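Long-range contacts in translation initiation factor 6 (Methanocaldococcus jannaschii, PDB 1G61), which binds the 50S ribosomal subunit and prevents it from joining the 30S subunit to form the 70S initiation complex: residues T188-G192 with G211-E217; P13-V17 with G197-I201; T113-L119 with F174-K180; N66-L71 with I131-V137. All coordinates share one frame. Numbering follows the deposited sequence.

Contact 1: residues T188-G192 with G211-E217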
loop_
_atom_site.group_PDB
_atom_site.type_symbol
_atom_site.label_atom_id
_atom_site.label_comp_id
_atom_site.label_asym_id
_atom_site.label_seq_id
_atom_site.Cartn_x
_atom_site.Cartn_y
_atom_site.Cartn_z
ATOM N N THR A 188 13.754 8.473 -3.198
ATOM C CA THR A 188 12.748 8.715 -4.244
ATOM C C THR A 188 12.534 7.471 -5.098
ATOM O O THR A 188 13.251 6.468 -4.995
ATOM C CB THR A 188 13.141 9.908 -5.135
ATOM O OG1 THR A 188 14.448 9.671 -5.684
ATOM C CG2 THR A 188 13.192 11.212 -4.336
ATOM N N ALA A 189 11.516 7.540 -5.961
ATOM C CA ALA A 189 11.310 6.487 -6.955
ATOM C C ALA A 189 10.905 7.153 -8.271
ATOM O O ALA A 189 10.620 8.354 -8.284
ATOM C CB ALA A 189 10.266 5.502 -6.470
ATOM N N ASN A 190 10.902 6.379 -9.339
ATOM C CA ASN A 190 10.489 6.913 -10.629
ATOM C C ASN A 190 11.268 8.196 -10.985
ATOM O O ASN A 190 10.693 9.143 -11.491
ATOM C CB ASN A 190 8.988 7.138 -10.692
ATOM C CG ASN A 190 8.197 5.866 -10.979
ATOM O OD1 ASN A 190 8.748 4.909 -11.550
ATOM N ND2 ASN A 190 6.935 5.842 -10.580
ATOM N N LYS A 191 12.552 8.206 -10.770
ATOM C CA LYS A 191 13.422 9.310 -11.177
ATOM C C LYS A 191 13.022 10.611 -10.491
ATOM O O LYS A 191 12.827 11.650 -11.112
ATOM C CB LYS A 191 13.451 9.479 -12.698
ATOM C CG LYS A 191 14.683 10.223 -13.208
ATOM C CD LYS A 191 14.466 10.559 -14.693
ATOM C CE LYS A 191 15.699 11.260 -15.243
ATOM N NZ LYS A 191 15.632 11.456 -16.698
ATOM N N GLY A 192 12.974 10.515 -9.131
ATOM C CA GLY A 192 12.858 11.742 -8.390
ATOM C C GLY A 192 11.511 12.003 -7.779
ATOM O O GLY A 192 11.308 12.997 -7.079
ATOM N N GLY A 211 8.530 1.749 -13.354
ATOM C CA GLY A 211 9.506 1.528 -14.414
ATOM C C GLY A 211 10.545 2.628 -14.552
ATOM O O GLY A 211 11.662 2.388 -15.078
ATOM N N ASP A 212 10.297 3.875 -14.148
ATOM C CA ASP A 212 11.270 4.935 -14.295
ATOM C C ASP A 212 12.295 4.976 -13.162
ATOM O O ASP A 212 13.206 5.781 -13.172
ATOM C CB ASP A 212 10.556 6.287 -14.352
ATOM C CG ASP A 212 9.692 6.380 -15.613
ATOM O OD1 ASP A 212 10.145 5.932 -16.699
ATOM O OD2 ASP A 212 8.586 6.942 -15.497
ATOM N N THR A 213 12.106 4.122 -12.152
ATOM C CA THR A 213 13.031 4.104 -11.022
ATOM C C THR A 213 14.456 3.866 -11.490
ATOM O O THR A 213 14.697 2.943 -12.288
ATOM C CB THR A 213 12.552 3.027 -10.024
ATOM O OG1 THR A 213 11.247 3.422 -9.587
ATOM C CG2 THR A 213 13.438 2.932 -8.798
ATOM N N THR A 214 15.395 4.659 -11.001
ATOM C CA THR A 214 16.779 4.533 -11.420
ATOM C C THR A 214 17.579 3.517 -10.615
ATOM O O THR A 214 17.158 2.984 -9.577
ATOM C CB THR A 214 17.494 5.898 -11.285
ATOM O OG1 THR A 214 17.619 6.158 -9.879
ATOM C CG2 THR A 214 16.676 6.988 -11.959
ATOM N N GLY A 215 18.799 3.211 -11.040
ATOM C CA GLY A 215 19.711 2.303 -10.315
ATOM C C GLY A 215 19.978 2.837 -8.912
ATOM O O GLY A 215 19.830 2.050 -7.962
ATOM N N PRO A 216 20.394 4.094 -8.737
ATOM C CA PRO A 216 20.641 4.563 -7.370
ATOM C C PRO A 216 19.405 4.487 -6.514
ATOM O O PRO A 216 19.448 4.164 -5.325
ATOM C CB PRO A 216 21.098 6.009 -7.624
ATOM C CG PRO A 216 21.750 5.924 -8.987
ATOM C CD PRO A 216 20.811 5.065 -9.785
ATOM N N GLU A 217 18.233 4.784 -7.077
ATOM C CA GLU A 217 17.006 4.703 -6.296
ATOM C C GLU A 217 16.736 3.274 -5.874
ATOM O O GLU A 217 16.325 3.014 -4.730
ATOM C CB GLU A 217 15.790 5.222 -7.096
ATOM C CG GLU A 217 15.797 6.738 -7.271
ATOM C CD GLU A 217 14.664 7.242 -8.169
ATOM O OE1 GLU A 217 14.263 6.531 -9.144
ATOM O OE2 GLU A 217 14.184 8.369 -7.893
HETATM O O HOH W 1 15.263 5.418 -3.396
#

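Contact 2: residues P13-V17 with G197-I201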
loop_
_atom_site.group_PDB
_atom_site.type_symbol
_atom_site.label_atom_id
_atom_site.label_comp_id
_atom_site.label_asym_id
_atom_site.label_seq_id
_atom_site.Cartn_x
_atom_site.Cartn_y
_atom_site.Cartn_z
ATOM N N PRO A 13 3.662 4.567 -14.708
ATOM C CA PRO A 13 4.695 4.201 -13.740
ATOM C C PRO A 13 4.243 4.294 -12.287
ATOM O O PRO A 13 4.978 3.864 -11.378
ATOM C CB PRO A 13 5.787 5.249 -13.978
ATOM C CG PRO A 13 4.998 6.462 -14.400
ATOM C CD PRO A 13 3.820 5.943 -15.230
ATOM N N THR A 14 3.074 4.839 -12.039
ATOM C CA THR A 14 2.530 5.129 -10.711
ATOM C C THR A 14 1.888 3.896 -10.133
ATOM O O THR A 14 0.684 3.895 -9.925
ATOM C CB THR A 14 1.437 6.212 -10.890
ATOM O OG1 THR A 14 1.872 7.102 -11.902
ATOM C CG2 THR A 14 1.346 6.998 -9.628
ATOM N N ILE A 15 2.668 2.823 -9.906
ATOM C CA ILE A 15 2.203 1.496 -9.468
ATOM C C ILE A 15 1.343 1.534 -8.232
ATOM O O ILE A 15 0.336 0.813 -8.146
ATOM C CB ILE A 15 3.436 0.530 -9.183
ATOM C CG1 ILE A 15 4.367 0.412 -10.369
ATOM C CG2 ILE A 15 2.988 -0.834 -8.688
ATOM C CD1 ILE A 15 3.543 0.206 -11.693
ATOM N N GLY A 16 1.742 2.341 -7.251
ATOM C CA GLY A 16 1.096 2.403 -5.942
ATOM C C GLY A 16 -0.277 3.075 -5.963
ATOM O O GLY A 16 -1.090 2.853 -5.059
ATOM N N VAL A 17 -0.552 3.929 -6.979
ATOM C CA VAL A 17 -1.925 4.451 -7.125
ATOM C C VAL A 17 -2.851 3.380 -7.652
ATOM O O VAL A 17 -4.047 3.340 -7.383
ATOM C CB VAL A 17 -1.882 5.640 -8.087
ATOM C CG1 VAL A 17 -3.242 6.076 -8.635
ATOM C CG2 VAL A 17 -1.226 6.824 -7.358
ATOM N N GLY A 197 5.084 6.066 -2.036
ATOM C CA GLY A 197 3.938 5.163 -1.929
ATOM C C GLY A 197 3.123 5.143 -3.228
ATOM O O GLY A 197 2.456 4.155 -3.516
ATOM N N ALA A 198 3.180 6.173 -4.038
ATOM C CA ALA A 198 2.496 6.188 -5.330
ATOM C C ALA A 198 3.265 5.361 -6.344
ATOM O O ALA A 198 2.693 5.063 -7.405
ATOM C CB ALA A 198 2.346 7.625 -5.847
ATOM N N CYS A 199 4.498 4.953 -6.071
ATOM C CA CYS A 199 5.396 4.398 -7.091
ATOM C C CYS A 199 5.749 2.931 -6.890
ATOM O O CYS A 199 6.368 2.328 -7.786
ATOM C CB CYS A 199 6.741 5.170 -7.075
ATOM S SG CYS A 199 6.551 6.939 -7.427
ATOM N N ILE A 200 5.411 2.349 -5.760
ATOM C CA ILE A 200 5.935 1.037 -5.358
ATOM C C ILE A 200 4.867 0.272 -4.580
ATOM O O ILE A 200 4.171 0.851 -3.761
ATOM C CB ILE A 200 7.113 1.213 -4.398
ATOM C CG1 ILE A 200 8.298 1.976 -5.034
ATOM C CG2 ILE A 200 7.569 -0.135 -3.841
ATOM C CD1 ILE A 200 9.330 2.435 -4.044
ATOM N N ILE A 201 4.751 -1.014 -4.852
ATOM C CA ILE A 201 4.052 -1.904 -3.909
ATOM C C ILE A 201 5.057 -2.964 -3.469
ATOM O O ILE A 201 5.919 -3.422 -4.234
ATOM C CB ILE A 201 2.776 -2.521 -4.506
ATOM C CG1 ILE A 201 3.081 -3.400 -5.727
ATOM C CG2 ILE A 201 1.750 -1.445 -4.849
ATOM C CD1 ILE A 201 1.889 -4.150 -6.283
#

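Contact 3: residues T113-L119 with F174-K180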
loop_
_atom_site.group_PDB
_atom_site.type_symbol
_atom_site.label_atom_id
_atom_site.label_comp_id
_atom_site.label_asym_id
_atom_site.label_seq_id
_atom_site.Cartn_x
_atom_site.Cartn_y
_atom_site.Cartn_z
ATOM N N THR A 113 -0.034 1.049 6.451
ATOM C CA THR A 113 -0.130 -0.045 7.416
ATOM C C THR A 113 0.714 -1.226 7.014
ATOM O O THR A 113 0.828 -1.557 5.826
ATOM C CB THR A 113 -1.595 -0.468 7.599
ATOM O OG1 THR A 113 -1.711 -1.324 8.765
ATOM C CG2 THR A 113 -2.192 -1.211 6.386
ATOM N N ASN A 114 1.250 -1.906 8.041
ATOM C CA ASN A 114 1.716 -3.277 7.813
ATOM C C ASN A 114 0.892 -4.177 8.743
ATOM O O ASN A 114 -0.235 -3.788 9.148
ATOM C CB ASN A 114 3.220 -3.444 7.949
ATOM C CG ASN A 114 3.752 -3.131 9.329
ATOM O OD1 ASN A 114 2.978 -2.927 10.277
ATOM N ND2 ASN A 114 5.091 -3.110 9.459
ATOM N N ASP A 115 1.380 -5.351 9.131
ATOM C CA ASP A 115 0.617 -6.249 10.007
ATOM C C ASP A 115 0.895 -5.981 11.481
ATOM O O ASP A 115 0.386 -6.774 12.292
ATOM C CB ASP A 115 0.973 -7.715 9.683
ATOM C CG ASP A 115 0.510 -8.084 8.289
ATOM O OD1 ASP A 115 -0.329 -7.387 7.694
ATOM O OD2 ASP A 115 1.016 -9.070 7.710
ATOM N N LYS A 116 1.649 -4.929 11.797
ATOM C CA LYS A 116 2.061 -4.608 13.155
ATOM C C LYS A 116 1.702 -3.192 13.570
ATOM O O LYS A 116 1.661 -2.958 14.793
ATOM C CB LYS A 116 3.601 -4.835 13.360
ATOM C CG LYS A 116 3.951 -6.317 13.157
ATOM C CD LYS A 116 5.436 -6.597 13.148
ATOM C CE LYS A 116 6.070 -6.249 11.817
ATOM N NZ LYS A 116 7.542 -6.534 11.837
ATOM N N GLY A 117 1.416 -2.261 12.641
ATOM C CA GLY A 117 1.108 -0.861 13.039
ATOM C C GLY A 117 0.593 -0.114 11.803
ATOM O O GLY A 117 0.834 -0.526 10.660
ATOM N N ALA A 118 -0.084 0.978 12.107
ATOM C CA ALA A 118 -0.636 1.831 11.039
ATOM C C ALA A 118 -0.553 3.282 11.441
ATOM O O ALA A 118 -0.729 3.642 12.624
ATOM C CB ALA A 118 -2.102 1.412 10.772
ATOM N N LEU A 119 -0.306 4.116 10.419
ATOM C CA LEU A 119 -0.316 5.565 10.556
ATOM C C LEU A 119 -1.474 6.093 9.693
ATOM O O LEU A 119 -1.673 5.651 8.560
ATOM C CB LEU A 119 1.007 6.160 10.076
ATOM C CG LEU A 119 1.219 7.648 10.330
ATOM C CD1 LEU A 119 1.376 7.942 11.832
ATOM C CD2 LEU A 119 2.461 8.137 9.578
ATOM N N PHE A 174 10.416 7.184 15.008
ATOM C CA PHE A 174 9.011 6.961 15.313
ATOM C C PHE A 174 8.387 5.936 14.399
ATOM O O PHE A 174 7.671 5.048 14.864
ATOM C CB PHE A 174 8.308 8.329 15.217
ATOM C CG PHE A 174 6.783 8.191 15.252
ATOM C CD1 PHE A 174 6.058 7.972 16.414
ATOM C CD2 PHE A 174 6.089 8.269 14.054
ATOM C CE1 PHE A 174 4.672 7.848 16.381
ATOM C CE2 PHE A 174 4.709 8.147 14.044
ATOM C CZ PHE A 174 3.979 7.927 15.199
ATOM N N LEU A 175 8.611 6.067 13.084
ATOM C CA LEU A 175 8.027 5.119 12.127
ATOM C C LEU A 175 8.580 3.716 12.320
ATOM O O LEU A 175 7.897 2.701 12.255
ATOM C CB LEU A 175 8.297 5.581 10.693
ATOM C CG LEU A 175 7.609 6.920 10.359
ATOM C CD1 LEU A 175 8.150 7.480 9.039
ATOM C CD2 LEU A 175 6.086 6.857 10.360
ATOM N N LYS A 176 9.883 3.650 12.574
ATOM C CA LYS A 176 10.516 2.341 12.785
ATOM C C LYS A 176 9.874 1.658 13.966
ATOM O O LYS A 176 9.616 0.447 13.948
ATOM C CB LYS A 176 12.023 2.556 12.936
ATOM C CG LYS A 176 12.795 1.264 12.977
ATOM C CD LYS A 176 14.282 1.623 13.108
ATOM C CE LYS A 176 15.078 0.340 12.941
ATOM N NZ LYS A 176 16.416 0.552 13.548
ATOM N N SER A 177 9.605 2.416 15.030
ATOM C CA SER A 177 8.991 1.889 16.242
ATOM C C SER A 177 7.546 1.511 15.986
ATOM O O SER A 177 7.065 0.433 16.373
ATOM C CB SER A 177 9.127 2.956 17.356
ATOM O OG SER A 177 8.412 2.542 18.490
ATOM N N LEU A 178 6.765 2.376 15.298
ATOM C CA LEU A 178 5.350 2.137 15.038
ATOM C C LEU A 178 5.130 0.872 14.217
ATOM O O LEU A 178 4.236 0.078 14.465
ATOM C CB LEU A 178 4.719 3.337 14.300
ATOM C CG LEU A 178 3.273 3.192 13.856
ATOM C CD1 LEU A 178 2.344 2.922 15.031
ATOM C CD2 LEU A 178 2.872 4.456 13.089
ATOM N N PHE A 179 5.986 0.662 13.208
ATOM C CA PHE A 179 5.809 -0.426 12.271
ATOM C C PHE A 179 6.620 -1.653 12.685
ATOM O O PHE A 179 6.461 -2.724 12.052
ATOM C CB PHE A 179 6.221 0.062 10.860
ATOM C CG PHE A 179 5.249 1.078 10.312
ATOM C CD1 PHE A 179 5.694 2.330 9.907
ATOM C CD2 PHE A 179 3.889 0.760 10.192
ATOM C CE1 PHE A 179 4.790 3.254 9.372
ATOM C CE2 PHE A 179 2.998 1.676 9.660
ATOM C CZ PHE A 179 3.453 2.913 9.275
ATOM N N LYS A 180 7.443 -1.531 13.734
ATOM C CA LYS A 180 8.231 -2.643 14.284
ATOM C C LYS A 180 9.065 -3.296 13.202
ATOM O O LYS A 180 9.099 -4.522 13.046
ATOM C CB LYS A 180 7.329 -3.658 14.963
ATOM C CG LYS A 180 6.640 -3.220 16.218
ATOM C CD LYS A 180 7.703 -2.707 17.165
ATOM C CE LYS A 180 7.155 -2.034 18.409
ATOM N NZ LYS A 180 8.067 -0.886 18.724
#

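Contact 4: residues N66-L71 with I131-V137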
loop_
_atom_site.group_PDB
_atom_site.type_symbol
_atom_site.label_atom_id
_atom_site.label_comp_id
_atom_site.label_asym_id
_atom_site.label_seq_id
_atom_site.Cartn_x
_atom_site.Cartn_y
_atom_site.Cartn_z
ATOM N N ASN A 66 -4.225 -5.314 5.130
ATOM C CA ASN A 66 -3.088 -6.001 5.771
ATOM C C ASN A 66 -3.543 -7.450 5.972
ATOM O O ASN A 66 -4.509 -7.899 5.322
ATOM C CB ASN A 66 -2.598 -5.290 7.017
ATOM C CG ASN A 66 -3.514 -5.381 8.217
ATOM O OD1 ASN A 66 -4.630 -5.936 8.105
ATOM N ND2 ASN A 66 -3.042 -4.862 9.367
ATOM N N LYS A 67 -2.851 -8.207 6.832
ATOM C CA LYS A 67 -3.248 -9.630 7.015
ATOM C C LYS A 67 -4.638 -9.751 7.629
ATOM O O LYS A 67 -5.312 -10.778 7.433
ATOM C CB LYS A 67 -2.272 -10.328 7.946
ATOM C CG LYS A 67 -2.436 -11.851 7.983
ATOM C CD LYS A 67 -1.526 -12.498 9.084
ATOM C CE LYS A 67 -2.228 -12.449 10.425
ATOM N NZ LYS A 67 -1.367 -12.945 11.551
ATOM N N TYR A 68 -5.055 -8.739 8.387
ATOM C CA TYR A 68 -6.273 -8.804 9.206
ATOM C C TYR A 68 -7.482 -8.123 8.582
ATOM O O TYR A 68 -8.606 -8.562 8.884
ATOM C CB TYR A 68 -6.000 -8.146 10.561
ATOM C CG TYR A 68 -4.949 -8.898 11.379
ATOM C CD1 TYR A 68 -3.666 -8.372 11.584
ATOM C CD2 TYR A 68 -5.242 -10.123 11.956
ATOM C CE1 TYR A 68 -2.697 -9.023 12.330
ATOM C CE2 TYR A 68 -4.280 -10.795 12.692
ATOM C CZ TYR A 68 -3.014 -10.256 12.875
ATOM O OH TYR A 68 -2.118 -10.972 13.634
ATOM N N GLY A 69 -7.267 -7.077 7.777
ATOM C CA GLY A 69 -8.408 -6.282 7.374
ATOM C C GLY A 69 -8.231 -5.711 5.989
ATOM O O GLY A 69 -7.103 -5.624 5.446
ATOM N N LEU A 70 -9.340 -5.297 5.405
ATOM C CA LEU A 70 -9.380 -4.618 4.106
ATOM C C LEU A 70 -10.306 -3.433 4.261
ATOM O O LEU A 70 -11.484 -3.643 4.609
ATOM C CB LEU A 70 -9.901 -5.574 3.013
ATOM C CG LEU A 70 -10.207 -4.903 1.629
ATOM C CD1 LEU A 70 -8.963 -4.345 0.999
ATOM C CD2 LEU A 70 -10.922 -5.902 0.746
ATOM N N LEU A 71 -9.792 -2.244 3.988
ATOM C CA LEU A 71 -10.600 -1.017 4.131
ATOM C C LEU A 71 -11.036 -0.526 2.742
ATOM O O LEU A 71 -10.199 -0.405 1.834
ATOM C CB LEU A 71 -9.810 0.095 4.803
ATOM C CG LEU A 71 -9.106 -0.254 6.098
ATOM C CD1 LEU A 71 -8.390 0.982 6.662
ATOM C CD2 LEU A 71 -10.101 -0.781 7.118
ATOM N N ILE A 131 -10.704 1.791 11.986
ATOM C CA ILE A 131 -9.454 1.385 11.336
ATOM C C ILE A 131 -8.740 0.432 12.262
ATOM O O ILE A 131 -8.269 -0.634 11.846
ATOM C CB ILE A 131 -8.633 2.612 10.976
ATOM C CG1 ILE A 131 -9.353 3.414 9.876
ATOM C CG2 ILE A 131 -7.233 2.275 10.506
ATOM C CD1 ILE A 131 -8.710 4.817 9.690
ATOM N N GLU A 132 -8.653 0.742 13.568
ATOM C CA GLU A 132 -8.029 -0.196 14.508
ATOM C C GLU A 132 -8.697 -1.548 14.543
ATOM O O GLU A 132 -8.035 -2.591 14.588
ATOM C CB GLU A 132 -8.166 0.372 15.949
ATOM C CG GLU A 132 -7.255 1.507 16.282
ATOM C CD GLU A 132 -7.644 2.284 17.527
ATOM O OE1 GLU A 132 -8.816 2.291 18.041
ATOM O OE2 GLU A 132 -6.726 2.942 18.026
ATOM N N ASP A 133 -10.032 -1.540 14.554
ATOM C CA ASP A 133 -10.759 -2.814 14.674
ATOM C C ASP A 133 -10.594 -3.666 13.431
ATOM O O ASP A 133 -10.569 -4.914 13.583
ATOM C CB ASP A 133 -12.229 -2.540 14.978
ATOM C CG ASP A 133 -12.440 -2.030 16.420
ATOM O OD1 ASP A 133 -11.470 -2.003 17.220
ATOM O OD2 ASP A 133 -13.574 -1.649 16.710
ATOM N N SER A 134 -10.484 -3.070 12.244
ATOM C CA SER A 134 -10.360 -3.821 11.022
ATOM C C SER A 134 -8.916 -4.279 10.805
ATOM O O SER A 134 -8.665 -5.453 10.552
ATOM C CB SER A 134 -10.823 -2.989 9.806
ATOM O OG SER A 134 -10.427 -3.677 8.615
ATOM N N LEU A 135 -7.975 -3.330 10.898
ATOM C CA LEU A 135 -6.563 -3.683 10.650
ATOM C C LEU A 135 -5.962 -4.463 11.820
ATOM O O LEU A 135 -4.944 -5.144 11.632
ATOM C CB LEU A 135 -5.756 -2.435 10.374
ATOM C CG LEU A 135 -6.164 -1.654 9.115
ATOM C CD1 LEU A 135 -5.211 -0.468 8.951
ATOM C CD2 LEU A 135 -6.167 -2.515 7.868
ATOM N N ASN A 136 -6.553 -4.349 13.032
ATOM C CA ASN A 136 -6.131 -5.127 14.180
ATOM C C ASN A 136 -4.689 -4.858 14.532
ATOM O O ASN A 136 -3.943 -5.782 14.906
ATOM C CB ASN A 136 -6.370 -6.643 13.968
ATOM C CG ASN A 136 -6.206 -7.457 15.237
ATOM O OD1 ASN A 136 -5.700 -8.600 15.195
ATOM N ND2 ASN A 136 -6.666 -6.897 16.315
ATOM N N VAL A 137 -4.266 -3.599 14.466
ATOM C CA VAL A 137 -2.938 -3.163 14.856
ATOM C C VAL A 137 -3.035 -1.817 15.595
ATOM O O VAL A 137 -4.062 -1.144 15.541
ATOM C CB VAL A 137 -1.987 -2.987 13.669
ATOM C CG1 VAL A 137 -1.713 -4.306 12.934
ATOM C CG2 VAL A 137 -2.548 -1.958 12.685
HETATM O O HOH W 2 -3.382 -10.913 16.155
#

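Contact 1: residues T188-G192 with G211-E217
G211 and D212 lead out of strand 207-210. D212 N gives a weak hydrogen bond to N190 OD1 at 3.2 Å, while N190 ND2 bonds to P13 O. The nearest CA atoms are those of T213 and N190, 3.8 Å apart. T213 OG1 accepts from N190 N at 3.0 Å and also bonds to G210. T214 is the N-cap of helix 215-225. T214 OG1 accepts from E217 N (3.2 Å) and T214 N donates to E217 OE1 (2.9 Å), which makes a capping box. T214 CG2 also packs on K191 CG at 4.0 Å. E217 then reaches into the 188-192 loop. E217 OE1 accepts from K191 N at 2.9 Å. E217 OE2 accepts from G192 N at 2.8 Å and from T188 OG1 at 2.6 Å. A water donates to T188 O (2.8 Å) and to E217 O (2.9 Å). One carboxylate thus closes the helix start and also holds the loop, through backbone NH groups and a hydroxyl rather than a charged partner.

Contact 2: residues P13-V17 with G197-I201
This is a close backbone contact between a short N-terminal helical turn and the lead-in to strand 200-202, near the centre of the chain. It joins parts of the fold 180 residues apart. The polar link is A198 O, which accepts from G16 N at 2.9 Å. A198 O also accepts, weakly, from V17 N at 3.5 Å. T14 is the centre of an inverse gamma turn, with a weak bond from I15 N to P13 O at 2.9 Å. The chain then enters the helical turn, where V17 N also bonds to T14 O at 3.2 Å. Glycine at G16 makes the close approach possible. G16 CA lies 4.1 Å from A198 CA and makes a CA-H...O contact with G197 O at 3.3 Å. A side chain here would clash with that carbonyl. Apolar groups complete the contact: I15 CG2 meets I201 CG1 at 3.9 Å, and V17 CG2 meets A198 CB at 4.0 Å. Around it, V17 makes a backbone bond with S61. C199 and I201 pair with G210 and V208 of strand 207-210. Strands 4-7 and 200-202 flank that strand, and the helical turn packs on the start of 200-202.

Contact 3: residues T113-L119 with F174-K180
T113 ends strand 111-113, and T113 CA lies 4.2 Å from F179 CE2. N114 OD1 accepts from K116 N (2.8 Å) and G117 N (2.9 Å), an Asx turn and Asx motif that shape the hairpin. N114 ND2 donates to F179 O at 3.0 Å and also bonds to T157. K116 NZ reaches K180 O at 2.8 Å and has a second partner in N158. G117 CA makes a CA-H...O contact with L178 O at 3.6 Å, where a side chain would clash. G117 O sits at the edge of the F179 ring, 3.2 Å from F179 CE2. L119 closes the apolar side: L119 CD1 is 4.0 Å from F174 CE2, L119 CD2 is 3.9 Å from L175 CD2, and L119 CB is 3.9 Å from L178 CD2 and 4.1 Å from F179 CZ. Helix 174-179 crosses strand 117-119 at 135°, axes 7.8 Å apart, and ends in a Schellman motif with K180 at C-prime. A helix end docked on a beta-hairpin fits the repeated alpha-beta units of the eIF-6 pentein fold.

Contact 4: residues N66-L71 with I131-V137
A side-chain oxygen rests on an aromatic face here: N136 OD1 sits over the Y68 ring, 3.6 Å from Y68 CD2. A water links Y68 OH to N136 OD1, weakly at the latter. Deeper in, N66 OD1 accepts from Y68 N at 2.8 Å and G69 N at 2.9 Å, an Asx turn and Asx motif. N66 ND2 donates to L135 O at 3.0 Å and also bonds to N114 O. The hairpin is closed by N66 N bonding to G69 O at 2.9 Å. The nearest CA pair is G69 and L135, 4.6 Å apart. G69 CA also makes a CA-H...O contact with S134 O at 3.3 Å, and a side chain there would clash with this oxygen. Strand 69-71 crosses helix 131-135 at 134°, with axes 7.5 Å apart. L71 packs against the helix. L71 CD1 touches I131 CG1 at 4.1 Å, L71 CG touches L135 CD2 at 4.1 Å, and L71 CD2 lies 3.3 Å from S134 OG, whose hydroxyl bonds to N96. One asparagine side chain therefore fixes the turn through OD1 and ties the helix end to it through ND2, with apolar packing by L71 alongside.

In the fold
Contacts 3 and 4 apply one scheme twice: an asparagine-shaped hairpin receives a helix C-terminus. Their centres are 13 Å apart and they touch. K67 N lies 2.8 Å from D115 OD1, and N66 ND2 lies 3.0 Å from N114 O, so the two hairpins are joined directly. Strand 117-120 of contact 3 leads into helix 128-135 of contact 4. Contacts 1 and 2 form a second pair, 12 Å apart between centres, joined where N190 ND2 meets P13 O at 2.9 Å. Contact 2 ties the N-terminal part to the last part of the chain and encloses contacts 3 and 4 in sequence. Contacts 1 and 4 lie farthest apart, about 31 Å between centres.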